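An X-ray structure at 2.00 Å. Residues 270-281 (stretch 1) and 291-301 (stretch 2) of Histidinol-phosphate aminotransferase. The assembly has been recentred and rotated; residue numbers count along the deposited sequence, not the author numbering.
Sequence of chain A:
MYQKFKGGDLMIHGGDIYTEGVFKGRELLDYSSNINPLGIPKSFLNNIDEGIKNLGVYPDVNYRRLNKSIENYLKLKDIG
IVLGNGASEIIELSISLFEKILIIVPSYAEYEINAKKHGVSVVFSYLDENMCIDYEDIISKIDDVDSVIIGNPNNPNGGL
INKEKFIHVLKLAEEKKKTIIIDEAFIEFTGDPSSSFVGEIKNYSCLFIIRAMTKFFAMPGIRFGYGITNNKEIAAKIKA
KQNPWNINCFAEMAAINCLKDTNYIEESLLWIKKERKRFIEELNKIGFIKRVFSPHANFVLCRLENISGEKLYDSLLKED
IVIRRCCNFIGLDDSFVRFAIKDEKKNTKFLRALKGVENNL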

ATOM      1  N   LEU A 270     -20.078  22.968  -8.126  1.00 45.89           N
ATOM      2  CA  LEU A 270     -20.384  24.388  -8.139  1.00 46.47           C
ATOM      3  C   LEU A 270     -19.124  25.156  -8.544  1.00 49.47           C
ATOM      4  O   LEU A 270     -19.178  26.186  -9.229  1.00 51.32           O
ATOM      5  N   TRP A 271     -17.981  24.631  -8.122  1.00 45.74           N
ATOM      6  CA  TRP A 271     -16.716  25.282  -8.392  1.00 43.48           C
ATOM      7  C   TRP A 271     -16.340  25.198  -9.874  1.00 46.08           C
ATOM      8  O   TRP A 271     -16.464  26.192 -10.584  1.00 49.57           O
ATOM      9  N   ILE A 272     -15.920  24.023 -10.350  1.00 47.69           N
ATOM     10  CA  ILE A 272     -15.389  23.910 -11.720  1.00 53.61           C
ATOM     11  C   ILE A 272     -16.359  24.247 -12.827  1.00 49.90           C
ATOM     12  O   ILE A 272     -15.931  24.636 -13.903  1.00 56.18           O
ATOM     13  N   LYS A 273     -17.652  24.056 -12.594  1.00 52.52           N
ATOM     14  CA  LYS A 273     -18.630  24.412 -13.612  1.00 57.41           C
ATOM     15  C   LYS A 273     -18.401  25.864 -14.035  1.00 45.93           C
ATOM     16  O   LYS A 273     -18.100  26.141 -15.196  1.00 47.59           O
ATOM     17  N   LYS A 274     -18.507  26.771 -13.069  1.00 47.36           N
ATOM     18  CA  LYS A 274     -18.222  28.186 -13.274  1.00 53.34           C
ATOM     19  C   LYS A 274     -16.762  28.458 -13.609  1.00 53.81           C
ATOM     20  O   LYS A 274     -16.436  28.924 -14.700  1.00 57.41           O
ATOM     21  N   GLU A 275     -15.891  28.187 -12.645  1.00 49.95           N
ATOM     22  CA  GLU A 275     -14.483  28.527 -12.773  1.00 47.13           C
ATOM     23  C   GLU A 275     -13.854  27.985 -14.061  1.00 49.22           C
ATOM     24  O   GLU A 275     -13.141  28.709 -14.763  1.00 50.56           O
ATOM     25  N   ARG A 276     -14.130  26.728 -14.392  1.00 48.56           N
ATOM     26  CA  ARG A 276     -13.556  26.161 -15.609  1.00 49.72           C
ATOM     27  C   ARG A 276     -13.956  27.004 -16.807  1.00 50.38           C
ATOM     28  O   ARG A 276     -13.140  27.277 -17.679  1.00 41.93           O
ATOM     29  N   LYS A 277     -15.220  27.416 -16.837  1.00 53.68           N
ATOM     30  CA  LYS A 277     -15.755  28.195 -17.949  1.00 57.32           C
ATOM     31  C   LYS A 277     -15.080  29.558 -18.069  1.00 54.37           C
ATOM     32  O   LYS A 277     -14.770  30.006 -19.172  1.00 56.35           O
ATOM     33  N   ARG A 278     -14.850  30.208 -16.931  1.00 47.80           N
ATOM     34  CA  ARG A 278     -14.207  31.517 -16.910  1.00 37.43           C
ATOM     35  C   ARG A 278     -12.728  31.399 -17.251  1.00 36.40           C
ATOM     36  O   ARG A 278     -12.219  32.094 -18.128  1.00 30.34           O
ATOM     37  N   PHE A 279     -12.043  30.516 -16.534  1.00 41.96           N
ATOM     38  CA  PHE A 279     -10.619  30.287 -16.736  1.00 39.13           C
ATOM     39  C   PHE A 279     -10.286  30.198 -18.234  1.00 44.98           C
ATOM     40  O   PHE A 279      -9.343  30.834 -18.719  1.00 44.38           O
ATOM     41  N   ILE A 280     -11.081  29.424 -18.965  1.00 43.01           N
ATOM     42  CA  ILE A 280     -10.837  29.198 -20.383  1.00 45.93           C
ATOM     43  C   ILE A 280     -11.082  30.453 -21.230  1.00 50.19           C
ATOM     44  O   ILE A 280     -10.474  30.619 -22.294  1.00 50.31           O
ATOM     45  N   GLU A 281     -11.968  31.335 -20.773  1.00 50.54           N
ATOM     46  CA  GLU A 281     -12.229  32.574 -21.514  1.00 40.95           C
ATOM     47  C   GLU A 281     -11.086  33.540 -21.292  1.00 46.45           C
ATOM     48  O   GLU A 281     -10.628  34.202 -22.226  1.00 43.17           O
ATOM     49  N   ARG A 291      -4.131  28.283 -28.809  1.00 48.45           N
ATOM     50  CA  ARG A 291      -5.346  27.483 -28.720  1.00 42.35           C
ATOM     51  C   ARG A 291      -5.525  26.848 -27.348  1.00 37.76           C
ATOM     52  O   ARG A 291      -4.596  26.265 -26.775  1.00 33.04           O
ATOM     53  N   VAL A 292      -6.740  26.974 -26.832  1.00 37.57           N
ATOM     54  CA  VAL A 292      -7.165  26.260 -25.639  1.00 36.30           C
ATOM     55  C   VAL A 292      -8.049  25.063 -26.047  1.00 38.90           C
ATOM     56  O   VAL A 292      -9.103  25.238 -26.672  1.00 38.93           O
ATOM     57  N   PHE A 293      -7.608  23.849 -25.714  1.00 36.15           N
ATOM     58  CA  PHE A 293      -8.419  22.649 -25.908  1.00 45.54           C
ATOM     59  C   PHE A 293      -9.452  22.537 -24.781  1.00 46.14           C
ATOM     60  O   PHE A 293      -9.124  22.737 -23.611  1.00 53.39           O
ATOM     61  N   SER A 294     -10.696  22.222 -25.133  1.00 44.08           N
ATOM     62  CA  SER A 294     -11.790  22.198 -24.159  1.00 53.23           C
ATOM     63  C   SER A 294     -11.705  21.028 -23.165  1.00 49.32           C
ATOM     64  O   SER A 294     -11.713  19.856 -23.565  1.00 49.84           O
ATOM     65  N   PRO A 295     -11.633  21.356 -21.860  1.00 41.24           N
ATOM     66  CA  PRO A 295     -11.450  20.405 -20.762  1.00 37.80           C
ATOM     67  C   PRO A 295     -12.777  19.914 -20.222  1.00 34.11           C
ATOM     68  O   PRO A 295     -13.807  20.554 -20.430  1.00 42.21           O
ATOM     69  N   HIS A 296     -12.753  18.794 -19.513  1.00 26.75           N
ATOM     70  CA  HIS A 296     -13.959  18.314 -18.857  1.00 25.49           C
ATOM     71  C   HIS A 296     -13.701  17.932 -17.418  1.00 23.15           C
ATOM     72  O   HIS A 296     -14.571  17.385 -16.751  1.00 31.84           O
ATOM     73  N   ALA A 297     -12.491  18.235 -16.951  1.00 30.80           N
ATOM     74  CA  ALA A 297     -12.114  18.051 -15.554  1.00 30.66           C
ATOM     75  C   ALA A 297     -11.493  19.334 -15.013  1.00 29.93           C
ATOM     76  O   ALA A 297     -11.883  20.433 -15.409  1.00 38.41           O
ATOM     77  N   ASN A 298     -10.507  19.204 -14.130  1.00 39.53           N
ATOM     78  CA  ASN A 298      -9.872  20.383 -13.527  1.00 35.43           C
ATOM     79  C   ASN A 298      -8.482  20.743 -14.090  1.00 28.05           C
ATOM     80  O   ASN A 298      -7.570  21.127 -13.343  1.00 29.35           O
ATOM     81  N   PHE A 299      -8.342  20.651 -15.414  1.00 30.59           N
ATOM     82  CA  PHE A 299      -7.128  21.075 -16.100  1.00 26.15           C
ATOM     83  C   PHE A 299      -7.415  21.397 -17.567  1.00 27.65           C
ATOM     84  O   PHE A 299      -8.428  20.967 -18.119  1.00 29.29           O
ATOM     85  N   VAL A 300      -6.508  22.147 -18.187  1.00 33.97           N
ATOM     86  CA  VAL A 300      -6.690  22.644 -19.550  1.00 38.66           C
ATOM     87  C   VAL A 300      -5.377  22.559 -20.357  1.00 42.49           C
ATOM     88  O   VAL A 300      -4.320  22.966 -19.865  1.00 41.05           O
ATOM     89  N   LEU A 301      -5.439  22.025 -21.581  1.00 38.85           N
ATOM     90  CA  LEU A 301      -4.255  21.940 -22.457  1.00 34.94           C
ATOM     91  C   LEU A 301      -4.171  23.092 -23.471  1.00 36.74           C
ATOM     92  O   LEU A 301      -5.034  23.238 -24.348  1.00 29.91           O
TER

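A single hydrogen bond joins the two stretches, and it runs from a side chain to the backbone of a loop: R276 NH1 donates to A297 O at 2.9 Å, with an N-H...O angle of 159°. The contact buries 394 Å² in all, both sides summed; apart from this bond it is made by packing. R276 points toward the loop and reaches it with chi1 and chi2 both t before chi3 turns to p. This turn lays the guanidinium along the 295-297 backbone, so that A297 O lies at its edge, near the plane, where an N-H can be directed at it, while H296 CA sits over one face. The aliphatic part of the same side chain packs as well, with R276 CD 4.0 Å from P295 CB. A297 and H296 direct their own side chains away, leaving main-chain atoms to meet the arginine.

One helical turn further on, I280 (chi1 m, chi2 p) fills the space between the loop and both strands. Its CG1 lies 3.8 Å from V292 CG1, and its CD1 is 3.9 Å from both P295 CG and V300 CG2. V292 (chi1 t) and V300 (chi1 p) point toward the helix, whereas their neighbours F293 and F299 point away. A backbone bond from F293 N to L301 O, 3.0 Å, ties together the two strand segments that carry these valines. F279, with chi1 t, presents its ring edge to V300, CE2 to CG1 being 3.7 Å.

At the other end of the contact, I272 points toward the loop with chi1 between wells at 28°, placing CG2 4.1 Å from N298 CB. W271 (chi1 t) leaves its backbone sideways, yet the indole end comes nearer, bringing CH2 to 4.0 Å from N298 CB. On the helix, R278 forms a salt bridge with E275 (NH2 to OE2, 3.0 Å) and K277 a weaker one with E281 (NZ to OE2, 3.3 Å), both outside the contact.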

ATOM      1  CB  LEU A 270     -20.842  24.817  -6.743  1.00 45.24           C
ATOM      2  CG  LEU A 270     -22.171  25.560  -6.627  1.00 46.18           C
ATOM      3  CD1 LEU A 270     -22.168  26.451  -5.396  1.00 46.12           C
ATOM      4  CD2 LEU A 270     -22.464  26.371  -7.886  1.00 40.99           C
ATOM      5  CB  TRP A 271     -15.620  24.737  -7.466  1.00 42.33           C
ATOM      6  CG  TRP A 271     -14.252  24.881  -8.015  1.00 48.43           C
ATOM      7  CD1 TRP A 271     -13.647  26.033  -8.427  1.00 48.44           C
ATOM      8  CD2 TRP A 271     -13.301  23.834  -8.216  1.00 54.19           C
ATOM      9  NE1 TRP A 271     -12.381  25.765  -8.880  1.00 49.05           N
ATOM     10  CE2 TRP A 271     -12.142  24.422  -8.760  1.00 51.23           C
ATOM     11  CE3 TRP A 271     -13.318  22.455  -7.991  1.00 53.16           C
ATOM     12  CZ2 TRP A 271     -11.011  23.679  -9.086  1.00 48.40           C
ATOM     13  CZ3 TRP A 271     -12.190  21.717  -8.314  1.00 47.17           C
ATOM     14  CH2 TRP A 271     -11.057  22.328  -8.860  1.00 49.52           C
ATOM     15  CB  ILE A 272     -14.812  22.514 -12.072  1.00 36.53           C
ATOM     16  CG1 ILE A 272     -15.502  21.425 -11.252  1.00 23.31           C
ATOM     17  CG2 ILE A 272     -13.275  22.516 -12.004  1.00 37.44           C
ATOM     18  CD1 ILE A 272     -16.896  21.085 -11.744  1.00 23.37           C
ATOM     19  CB  LYS A 273     -20.056  24.183 -13.109  1.00 65.35           C
ATOM     20  CG  LYS A 273     -20.433  22.705 -12.990  1.00 69.99           C
ATOM     21  CD  LYS A 273     -21.919  22.534 -12.692  1.00 73.87           C
ATOM     22  CE  LYS A 273     -22.301  21.069 -12.517  1.00 74.29           C
ATOM     23  NZ  LYS A 273     -22.075  20.254 -13.742  1.00 72.54           N
ATOM     24  CB  LYS A 274     -18.569  28.983 -12.017  1.00 62.70           C
ATOM     25  CG  LYS A 274     -20.049  29.100 -11.720  1.00 73.15           C
ATOM     26  CD  LYS A 274     -20.308  30.286 -10.804  1.00 78.71           C
ATOM     27  CE  LYS A 274     -21.657  30.168 -10.106  1.00 81.94           C
ATOM     28  NZ  LYS A 274     -21.652  29.149  -9.016  1.00 77.74           N
ATOM     29  CB  GLU A 275     -13.700  28.087 -11.529  1.00 43.58           C
ATOM     30  CG  GLU A 275     -12.305  28.687 -11.433  1.00 55.38           C
ATOM     31  CD  GLU A 275     -12.288  30.200 -11.657  1.00 61.42           C
ATOM     32  OE1 GLU A 275     -13.326  30.847 -11.404  1.00 59.76           O
ATOM     33  OE2 GLU A 275     -11.238  30.743 -12.079  1.00 56.94           O
ATOM     34  CB  ARG A 276     -13.972  24.703 -15.831  1.00 47.79           C
ATOM     35  CG  ARG A 276     -13.361  24.078 -17.093  1.00 47.62           C
ATOM     36  CD  ARG A 276     -13.740  22.609 -17.266  1.00 35.43           C
ATOM     37  NE  ARG A 276     -15.162  22.379 -17.022  1.00 31.99           N
ATOM     38  CZ  ARG A 276     -15.642  21.448 -16.198  1.00 35.93           C
ATOM     39  NH1 ARG A 276     -14.811  20.633 -15.560  1.00 40.58           N
ATOM     40  NH2 ARG A 276     -16.953  21.327 -16.017  1.00 32.71           N
ATOM     41  CB  LYS A 277     -17.275  28.362 -17.811  1.00 59.26           C
ATOM     42  CG  LYS A 277     -17.959  28.909 -19.053  1.00 55.51           C
ATOM     43  CD  LYS A 277     -19.465  28.987 -18.861  1.00 56.41           C
ATOM     44  CE  LYS A 277     -20.128  29.740 -20.010  1.00 55.84           C
ATOM     45  NZ  LYS A 277     -19.677  31.160 -20.085  1.00 50.24           N
ATOM     46  CB  ARG A 278     -14.360  32.172 -15.533  1.00 40.29           C
ATOM     47  CG  ARG A 278     -13.943  33.637 -15.490  1.00 40.65           C
ATOM     48  CD  ARG A 278     -13.804  34.137 -14.059  1.00 38.71           C
ATOM     49  NE  ARG A 278     -12.637  33.562 -13.398  1.00 38.85           N
ATOM     50  CZ  ARG A 278     -11.533  34.242 -13.096  1.00 40.72           C
ATOM     51  NH1 ARG A 278     -11.446  35.529 -13.393  1.00 49.58           N
ATOM     52  NH2 ARG A 278     -10.517  33.636 -12.491  1.00 32.85           N
ATOM     53  CB  PHE A 279     -10.185  29.009 -15.994  1.00 30.40           C
ATOM     54  CG  PHE A 279      -8.696  28.862 -15.859  1.00 36.87           C
ATOM     55  CD1 PHE A 279      -7.952  29.802 -15.157  1.00 29.72           C
ATOM     56  CD2 PHE A 279      -8.035  27.797 -16.443  1.00 32.43           C
ATOM     57  CE1 PHE A 279      -6.593  29.671 -15.035  1.00 27.53           C
ATOM     58  CE2 PHE A 279      -6.668  27.669 -16.327  1.00 31.92           C
ATOM     59  CZ  PHE A 279      -5.947  28.612 -15.620  1.00 27.02           C
ATOM     60  CB  ILE A 280     -11.691  28.031 -20.921  1.00 46.95           C
ATOM     61  CG1 ILE A 280     -10.992  26.681 -20.694  1.00 52.89           C
ATOM     62  CG2 ILE A 280     -11.971  28.217 -22.407  1.00 42.39           C
ATOM     63  CD1 ILE A 280     -10.500  26.433 -19.271  1.00 48.56           C
ATOM     64  CB  GLU A 281     -13.569  33.202 -21.117  1.00 35.98           C
ATOM     65  CG  GLU A 281     -14.773  32.496 -21.748  1.00 45.47           C
ATOM     66  CD  GLU A 281     -16.079  32.787 -21.032  1.00 52.56           C
ATOM     67  OE1 GLU A 281     -16.022  33.155 -19.838  1.00 62.07           O
ATOM     68  OE2 GLU A 281     -17.158  32.642 -21.658  1.00 46.47           O
ATOM     69  CB  ARG A 291      -5.376  26.391 -29.793  1.00 52.40           C
ATOM     70  CG  ARG A 291      -6.596  25.492 -29.674  1.00 51.78           C
ATOM     71  CD  ARG A 291      -6.624  24.368 -30.701  1.00 51.74           C
ATOM     72  NE  ARG A 291      -7.815  23.535 -30.521  1.00 46.27           N
ATOM     73  CZ  ARG A 291      -8.123  22.474 -31.264  1.00 38.48           C
ATOM     74  NH1 ARG A 291      -7.337  22.092 -32.262  1.00 25.40           N
ATOM     75  NH2 ARG A 291      -9.230  21.794 -31.007  1.00 44.88           N
ATOM     76  CB  VAL A 292      -7.942  27.218 -24.686  1.00 41.64           C
ATOM     77  CG1 VAL A 292      -8.459  26.496 -23.457  1.00 38.08           C
ATOM     78  CG2 VAL A 292      -7.068  28.389 -24.288  1.00 37.56           C
ATOM     79  CB  PHE A 293      -7.537  21.394 -25.947  1.00 45.59           C
ATOM     80  CG  PHE A 293      -6.595  21.343 -27.121  1.00 44.10           C
ATOM     81  CD1 PHE A 293      -5.313  21.878 -27.026  1.00 49.57           C
ATOM     82  CD2 PHE A 293      -6.985  20.748 -28.318  1.00 41.06           C
ATOM     83  CE1 PHE A 293      -4.438  21.828 -28.111  1.00 51.88           C
ATOM     84  CE2 PHE A 293      -6.120  20.692 -29.407  1.00 42.60           C
ATOM     85  CZ  PHE A 293      -4.846  21.233 -29.304  1.00 50.22           C
ATOM     86  CB  SER A 294     -13.146  22.202 -24.868  1.00 60.62           C
ATOM     87  OG  SER A 294     -14.202  22.274 -23.925  1.00 68.77           O
ATOM     88  CB  PRO A 295     -10.781  21.257 -19.672  1.00 40.46           C
ATOM     89  CG  PRO A 295     -10.832  22.696 -20.154  1.00 32.24           C
ATOM     90  CD  PRO A 295     -11.699  22.740 -21.362  1.00 35.39           C
ATOM     91  CB  HIS A 296     -14.608  17.192 -19.666  1.00 33.16           C
ATOM     92  CG  HIS A 296     -15.280  17.689 -20.904  1.00 31.26           C
ATOM     93  ND1 HIS A 296     -14.592  17.932 -22.076  1.00 29.60           N
ATOM     94  CD2 HIS A 296     -16.566  18.038 -21.141  1.00 31.86           C
ATOM     95  CE1 HIS A 296     -15.431  18.393 -22.987  1.00 30.03           C
ATOM     96  NE2 HIS A 296     -16.635  18.463 -22.448  1.00 36.46           N
ATOM     97  CB  ALA A 297     -11.141  16.871 -15.407  1.00 36.04           C
ATOM     98  CB  ASN A 298      -9.829  20.250 -11.999  1.00 39.41           C
ATOM     99  CG  ASN A 298      -8.966  19.091 -11.548  1.00 35.77           C
ATOM    100  OD1 ASN A 298      -8.907  18.065 -12.220  1.00 27.64           O
ATOM    101  ND2 ASN A 298      -8.273  19.256 -10.422  1.00 32.69           N
ATOM    102  CB  PHE A 299      -6.040  20.008 -15.988  1.00 27.29           C
ATOM    103  CG  PHE A 299      -6.497  18.644 -16.408  1.00 31.34           C
ATOM    104  CD1 PHE A 299      -6.494  18.278 -17.744  1.00 40.51           C
ATOM    105  CD2 PHE A 299      -6.940  17.726 -15.466  1.00 24.92           C
ATOM    106  CE1 PHE A 299      -6.926  17.020 -18.138  1.00 32.86           C
ATOM    107  CE2 PHE A 299      -7.371  16.480 -15.850  1.00 29.90           C
ATOM    108  CZ  PHE A 299      -7.361  16.120 -17.188  1.00 35.59           C
ATOM    109  CB  VAL A 300      -7.191  24.110 -19.511  1.00 32.52           C
ATOM    110  CG1 VAL A 300      -6.177  25.003 -18.786  1.00 26.82           C
ATOM    111  CG2 VAL A 300      -7.486  24.627 -20.909  1.00 29.75           C
ATOM    112  CB  LEU A 301      -4.218  20.604 -23.218  1.00 35.31           C
ATOM    113  CG  LEU A 301      -3.067  20.408 -24.214  1.00 32.35           C
ATOM    114  CD1 LEU A 301      -1.799  20.002 -23.480  1.00 23.80           C
ATOM    115  CD2 LEU A 301      -3.423  19.385 -25.290  1.00 31.72           C
TER